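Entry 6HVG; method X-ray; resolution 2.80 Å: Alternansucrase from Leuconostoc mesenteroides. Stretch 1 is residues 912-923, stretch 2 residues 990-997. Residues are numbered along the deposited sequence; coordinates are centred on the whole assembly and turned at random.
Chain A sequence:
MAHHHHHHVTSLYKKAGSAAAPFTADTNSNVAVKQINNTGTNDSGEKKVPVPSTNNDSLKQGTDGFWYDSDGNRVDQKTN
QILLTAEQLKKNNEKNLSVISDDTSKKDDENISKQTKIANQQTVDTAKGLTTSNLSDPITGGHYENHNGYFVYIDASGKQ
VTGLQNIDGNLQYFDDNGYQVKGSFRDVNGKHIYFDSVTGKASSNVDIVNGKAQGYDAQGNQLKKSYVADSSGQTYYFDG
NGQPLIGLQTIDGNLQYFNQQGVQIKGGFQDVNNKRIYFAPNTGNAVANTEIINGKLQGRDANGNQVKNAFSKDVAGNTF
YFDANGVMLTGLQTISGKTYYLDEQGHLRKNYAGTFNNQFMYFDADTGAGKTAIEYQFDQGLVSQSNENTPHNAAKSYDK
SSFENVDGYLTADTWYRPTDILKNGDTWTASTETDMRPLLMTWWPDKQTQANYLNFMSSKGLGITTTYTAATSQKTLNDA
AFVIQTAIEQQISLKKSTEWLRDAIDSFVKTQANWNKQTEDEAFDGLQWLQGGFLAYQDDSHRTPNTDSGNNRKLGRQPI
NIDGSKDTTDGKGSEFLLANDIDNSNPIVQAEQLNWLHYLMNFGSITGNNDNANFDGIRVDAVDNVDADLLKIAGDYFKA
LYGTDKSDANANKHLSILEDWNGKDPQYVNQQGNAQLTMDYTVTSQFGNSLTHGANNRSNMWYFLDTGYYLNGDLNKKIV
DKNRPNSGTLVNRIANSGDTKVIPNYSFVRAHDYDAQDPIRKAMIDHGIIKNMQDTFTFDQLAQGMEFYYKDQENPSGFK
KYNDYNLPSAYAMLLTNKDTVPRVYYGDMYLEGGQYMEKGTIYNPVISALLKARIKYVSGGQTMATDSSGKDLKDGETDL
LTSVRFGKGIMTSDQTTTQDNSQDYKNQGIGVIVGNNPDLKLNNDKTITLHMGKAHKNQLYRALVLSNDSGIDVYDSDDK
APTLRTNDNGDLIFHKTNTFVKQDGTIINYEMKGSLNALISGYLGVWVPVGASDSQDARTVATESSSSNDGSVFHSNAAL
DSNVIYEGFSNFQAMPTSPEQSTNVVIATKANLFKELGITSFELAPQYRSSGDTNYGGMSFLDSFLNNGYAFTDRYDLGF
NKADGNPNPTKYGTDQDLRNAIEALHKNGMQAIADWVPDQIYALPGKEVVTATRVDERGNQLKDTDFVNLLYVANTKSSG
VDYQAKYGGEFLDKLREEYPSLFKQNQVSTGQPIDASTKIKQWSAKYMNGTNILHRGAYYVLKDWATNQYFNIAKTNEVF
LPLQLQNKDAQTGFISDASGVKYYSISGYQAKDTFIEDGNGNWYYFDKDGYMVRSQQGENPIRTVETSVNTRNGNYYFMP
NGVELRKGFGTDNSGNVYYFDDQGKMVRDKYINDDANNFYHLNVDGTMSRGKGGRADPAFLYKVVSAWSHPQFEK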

# COMPACT_ATOMS: atom_id res chain seq x y z
N VAL A 912 -2.37 -25.01 -30.40
CA VAL A 912 -2.59 -23.60 -30.07
C VAL A 912 -1.50 -22.72 -30.67
O VAL A 912 -0.30 -23.01 -30.52
CB VAL A 912 -2.65 -23.39 -28.57
CG1 VAL A 912 -2.94 -21.92 -28.25
CG2 VAL A 912 -3.73 -24.27 -27.98
N ILE A 913 -1.93 -21.68 -31.39
CA ILE A 913 -1.07 -20.68 -31.97
C ILE A 913 -1.48 -19.32 -31.39
O ILE A 913 -2.65 -18.96 -31.45
CB ILE A 913 -1.21 -20.63 -33.50
CG1 ILE A 913 -1.00 -22.03 -34.10
CG2 ILE A 913 -0.21 -19.64 -34.09
CD1 ILE A 913 -1.42 -22.13 -35.54
N VAL A 914 -0.51 -18.57 -30.87
CA VAL A 914 -0.80 -17.26 -30.27
C VAL A 914 0.29 -16.24 -30.55
O VAL A 914 1.46 -16.56 -30.60
CB VAL A 914 -1.08 -17.39 -28.76
CG1 VAL A 914 -0.10 -18.32 -28.12
CG2 VAL A 914 -1.08 -16.04 -28.05
N GLY A 915 -0.14 -14.99 -30.76
CA GLY A 915 0.77 -13.87 -31.00
C GLY A 915 0.35 -12.65 -30.22
O GLY A 915 -0.81 -12.53 -29.82
N ASN A 916 1.29 -11.73 -30.02
CA ASN A 916 1.08 -10.49 -29.25
C ASN A 916 1.25 -9.24 -30.10
O ASN A 916 1.50 -8.17 -29.58
CB ASN A 916 2.06 -10.43 -28.07
CG ASN A 916 3.51 -10.50 -28.51
OD1 ASN A 916 3.86 -10.20 -29.65
ND2 ASN A 916 4.38 -10.89 -27.58
N ASN A 917 1.10 -9.40 -31.41
CA ASN A 917 1.33 -8.33 -32.36
C ASN A 917 0.11 -8.12 -33.25
O ASN A 917 -0.10 -8.87 -34.22
CB ASN A 917 2.57 -8.66 -33.19
CG ASN A 917 2.93 -7.57 -34.17
OD1 ASN A 917 2.24 -6.54 -34.27
ND2 ASN A 917 4.01 -7.78 -34.89
N PRO A 918 -0.72 -7.10 -32.93
CA PRO A 918 -1.94 -6.87 -33.70
C PRO A 918 -1.67 -6.31 -35.10
O PRO A 918 -2.57 -6.32 -35.95
CB PRO A 918 -2.68 -5.85 -32.85
CG PRO A 918 -1.61 -5.09 -32.17
CD PRO A 918 -0.56 -6.11 -31.86
N ASP A 919 -0.46 -5.80 -35.31
CA ASP A 919 -0.02 -5.33 -36.62
C ASP A 919 0.86 -6.35 -37.32
O ASP A 919 1.69 -6.01 -38.16
CB ASP A 919 0.73 -4.00 -36.45
CG ASP A 919 -0.12 -2.93 -35.74
OD1 ASP A 919 -1.35 -2.90 -35.96
OD2 ASP A 919 0.44 -2.11 -34.98
N LEU A 920 0.69 -7.63 -36.99
CA LEU A 920 1.49 -8.68 -37.60
C LEU A 920 0.98 -8.97 -39.01
O LEU A 920 -0.21 -9.25 -39.21
CB LEU A 920 1.42 -9.95 -36.74
CG LEU A 920 2.36 -11.15 -36.93
CD1 LEU A 920 1.55 -12.43 -37.07
CD2 LEU A 920 3.37 -10.99 -38.05
N LYS A 921 1.89 -8.91 -39.98
CA LYS A 921 1.61 -9.34 -41.35
C LYS A 921 2.68 -10.34 -41.77
O LYS A 921 3.86 -10.04 -41.66
CB LYS A 921 1.62 -8.15 -42.31
CG LYS A 921 0.62 -7.03 -41.98
CD LYS A 921 -0.82 -7.42 -42.26
CE LYS A 921 -1.08 -7.65 -43.74
NZ LYS A 921 -2.54 -7.79 -44.03
N LEU A 922 2.30 -11.51 -42.26
CA LEU A 922 3.30 -12.48 -42.73
C LEU A 922 3.87 -12.11 -44.09
O LEU A 922 3.19 -11.51 -44.92
CB LEU A 922 2.71 -13.89 -42.86
CG LEU A 922 2.85 -14.78 -41.62
CD1 LEU A 922 1.91 -14.36 -40.50
CD2 LEU A 922 2.58 -16.21 -42.03
N ASN A 923 5.12 -12.52 -44.32
CA ASN A 923 5.71 -12.47 -45.66
C ASN A 923 5.02 -13.50 -46.55
O ASN A 923 4.48 -14.48 -46.07
CB ASN A 923 7.23 -12.75 -45.61
CG ASN A 923 8.00 -11.68 -44.85
OD1 ASN A 923 7.43 -10.69 -44.36
ND2 ASN A 923 9.31 -11.87 -44.73
N TYR A 990 -9.02 -17.49 -45.11
CA TYR A 990 -8.53 -17.01 -43.80
C TYR A 990 -7.05 -16.60 -43.86
O TYR A 990 -6.19 -17.38 -44.26
CB TYR A 990 -8.72 -18.09 -42.73
CG TYR A 990 -8.42 -17.65 -41.32
CD1 TYR A 990 -9.32 -16.87 -40.61
CD2 TYR A 990 -7.23 -18.04 -40.68
CE1 TYR A 990 -9.04 -16.49 -39.30
CE2 TYR A 990 -6.95 -17.66 -39.37
CZ TYR A 990 -7.85 -16.89 -38.69
OH TYR A 990 -7.57 -16.53 -37.41
N GLU A 991 -6.76 -15.38 -43.42
CA GLU A 991 -5.40 -14.87 -43.40
C GLU A 991 -4.76 -15.01 -42.01
O GLU A 991 -5.40 -14.68 -41.01
CB GLU A 991 -5.40 -13.39 -43.85
CG GLU A 991 -4.06 -12.89 -44.40
CD GLU A 991 -3.97 -11.37 -44.53
OE1 GLU A 991 -5.02 -10.72 -44.69
OE2 GLU A 991 -2.84 -10.84 -44.49
N MET A 992 -3.52 -15.49 -41.95
CA MET A 992 -2.69 -15.40 -40.72
C MET A 992 -2.28 -13.94 -40.51
O MET A 992 -1.24 -13.47 -40.98
CB MET A 992 -1.44 -16.28 -40.80
CG MET A 992 -1.69 -17.78 -40.74
SD MET A 992 -2.08 -18.44 -39.10
CE MET A 992 -0.46 -18.33 -38.31
N LYS A 993 -3.14 -13.25 -39.78
CA LYS A 993 -3.15 -11.81 -39.67
C LYS A 993 -3.33 -11.47 -38.20
O LYS A 993 -4.26 -11.95 -37.55
CB LYS A 993 -4.35 -11.27 -40.49
CG LYS A 993 -4.41 -9.76 -40.70
CD LYS A 993 -5.78 -9.34 -41.24
CE LYS A 993 -5.80 -7.86 -41.65
NZ LYS A 993 -5.70 -6.90 -40.51
N GLY A 994 -2.44 -10.65 -37.66
CA GLY A 994 -2.67 -10.05 -36.35
C GLY A 994 -3.89 -9.14 -36.44
O GLY A 994 -4.11 -8.47 -37.45
N SER A 995 -4.71 -9.14 -35.40
CA SER A 995 -5.94 -8.34 -35.38
C SER A 995 -5.97 -7.44 -34.13
O SER A 995 -5.22 -7.66 -33.18
CB SER A 995 -7.17 -9.25 -35.40
OG SER A 995 -7.22 -10.08 -36.56
N LEU A 996 -6.86 -6.45 -34.15
CA LEU A 996 -7.05 -5.57 -33.00
C LEU A 996 -8.54 -5.34 -32.79
O LEU A 996 -9.19 -4.77 -33.64
CB LEU A 996 -6.29 -4.25 -33.20
CG LEU A 996 -5.89 -3.43 -31.95
CD1 LEU A 996 -4.54 -2.76 -32.13
CD2 LEU A 996 -6.93 -2.37 -31.61
N ASN A 997 -9.06 -5.81 -31.66
CA ASN A 997 -10.45 -5.59 -31.25
C ASN A 997 -10.60 -5.86 -29.74
O ASN A 997 -9.60 -6.14 -29.08
CB ASN A 997 -11.40 -6.48 -32.07
CG ASN A 997 -11.03 -7.95 -32.00
OD1 ASN A 997 -11.06 -8.56 -30.93
ND2 ASN A 997 -10.66 -8.54 -33.14

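Two segments far apart in sequence can meet through few polar bonds where the backbones approach closely and the side chains pack around them. The contact between residues 912-923 and 990-997 of alternansucrase illustrates the principle: a single backbone hydrogen bond, one salt bridge and three apolar contacts accompany the burial of 487 Å², both sides summed.

Stretch 2 enters as a strand. Tyr 990 does not touch the other stretch, but Glu 991 does so through the end of its side chain. With chi1 and chi2 both t, the chain is extended, and its carboxylate reaches the ammonium of Lys 921: NZ of Lys 921 donates to OE2 of Glu 991 at 3.1 Å, a hydrogen bond within a salt bridge. The CA-to-CB bond of Lys 921 points away from stretch 2, but three successive m rotamers fold the chain over and bring NZ within reach. Long, flexible side chains suit such a site, where charge must be delivered from a backbone facing elsewhere. OE2 of Glu 991 is also hydrogen-bonded elsewhere in the structure.

Met 992 supplies the buried apolar part of the contact and has the largest covered area of any residue here, 80 Å². Its side chain, m at all three torsions, meets stretch 1 at two levels. Near the backbone, its CB lies 3.9 Å from CD1 of Leu 922; at the tip, its CE lies 4.4 Å from CG2 of Ile 913, on the strand that opens stretch 1. An unbranched, flexible thioether chain is well suited to spanning two aliphatic partners nine residues apart.

Lys 993 turns the other way. Its CA-to-CB bond points away from stretch 1, and NZ is hydrogen-bonded elsewhere in the structure, although CE of Lys 993 still passes 4.0 Å from NZ of Lys 921.

Gly 994 is the pivot. Its N donates to O of Leu 920 at 3.1 Å with an angle of 157°, and its CA makes a CA-H...O contact of 3.5 Å with O of Asn 917. That carbonyl also accepts from N of Leu 920 at 3.1 Å, closing the type I turn from Asn 917 to Leu 920, while OD1 of Asn 917 accepts from N of Asp 919 at 3.0 Å. The turn thus packs directly against the glycine. A CB built ideally on Gly 994 would point toward stretch 1 and lie 2.2 Å from O of Asn 917 and 2.9 Å from N of Leu 920, both clashes. The fit is close even so: O of Pro 918 and O of Gly 994, two acceptors, sit 3.0 Å apart without a bond.

Beyond the glycine, the CA-to-CB bond of Ser 995 points away from stretch 1, but its O lies 3.1 Å from CB of Pro 918. The CA-to-CB bond of Leu 996 points toward stretch 1, and its CD1 packs 3.7 Å from CB of Pro 918, so the compact proline ring gains an apolar neighbour.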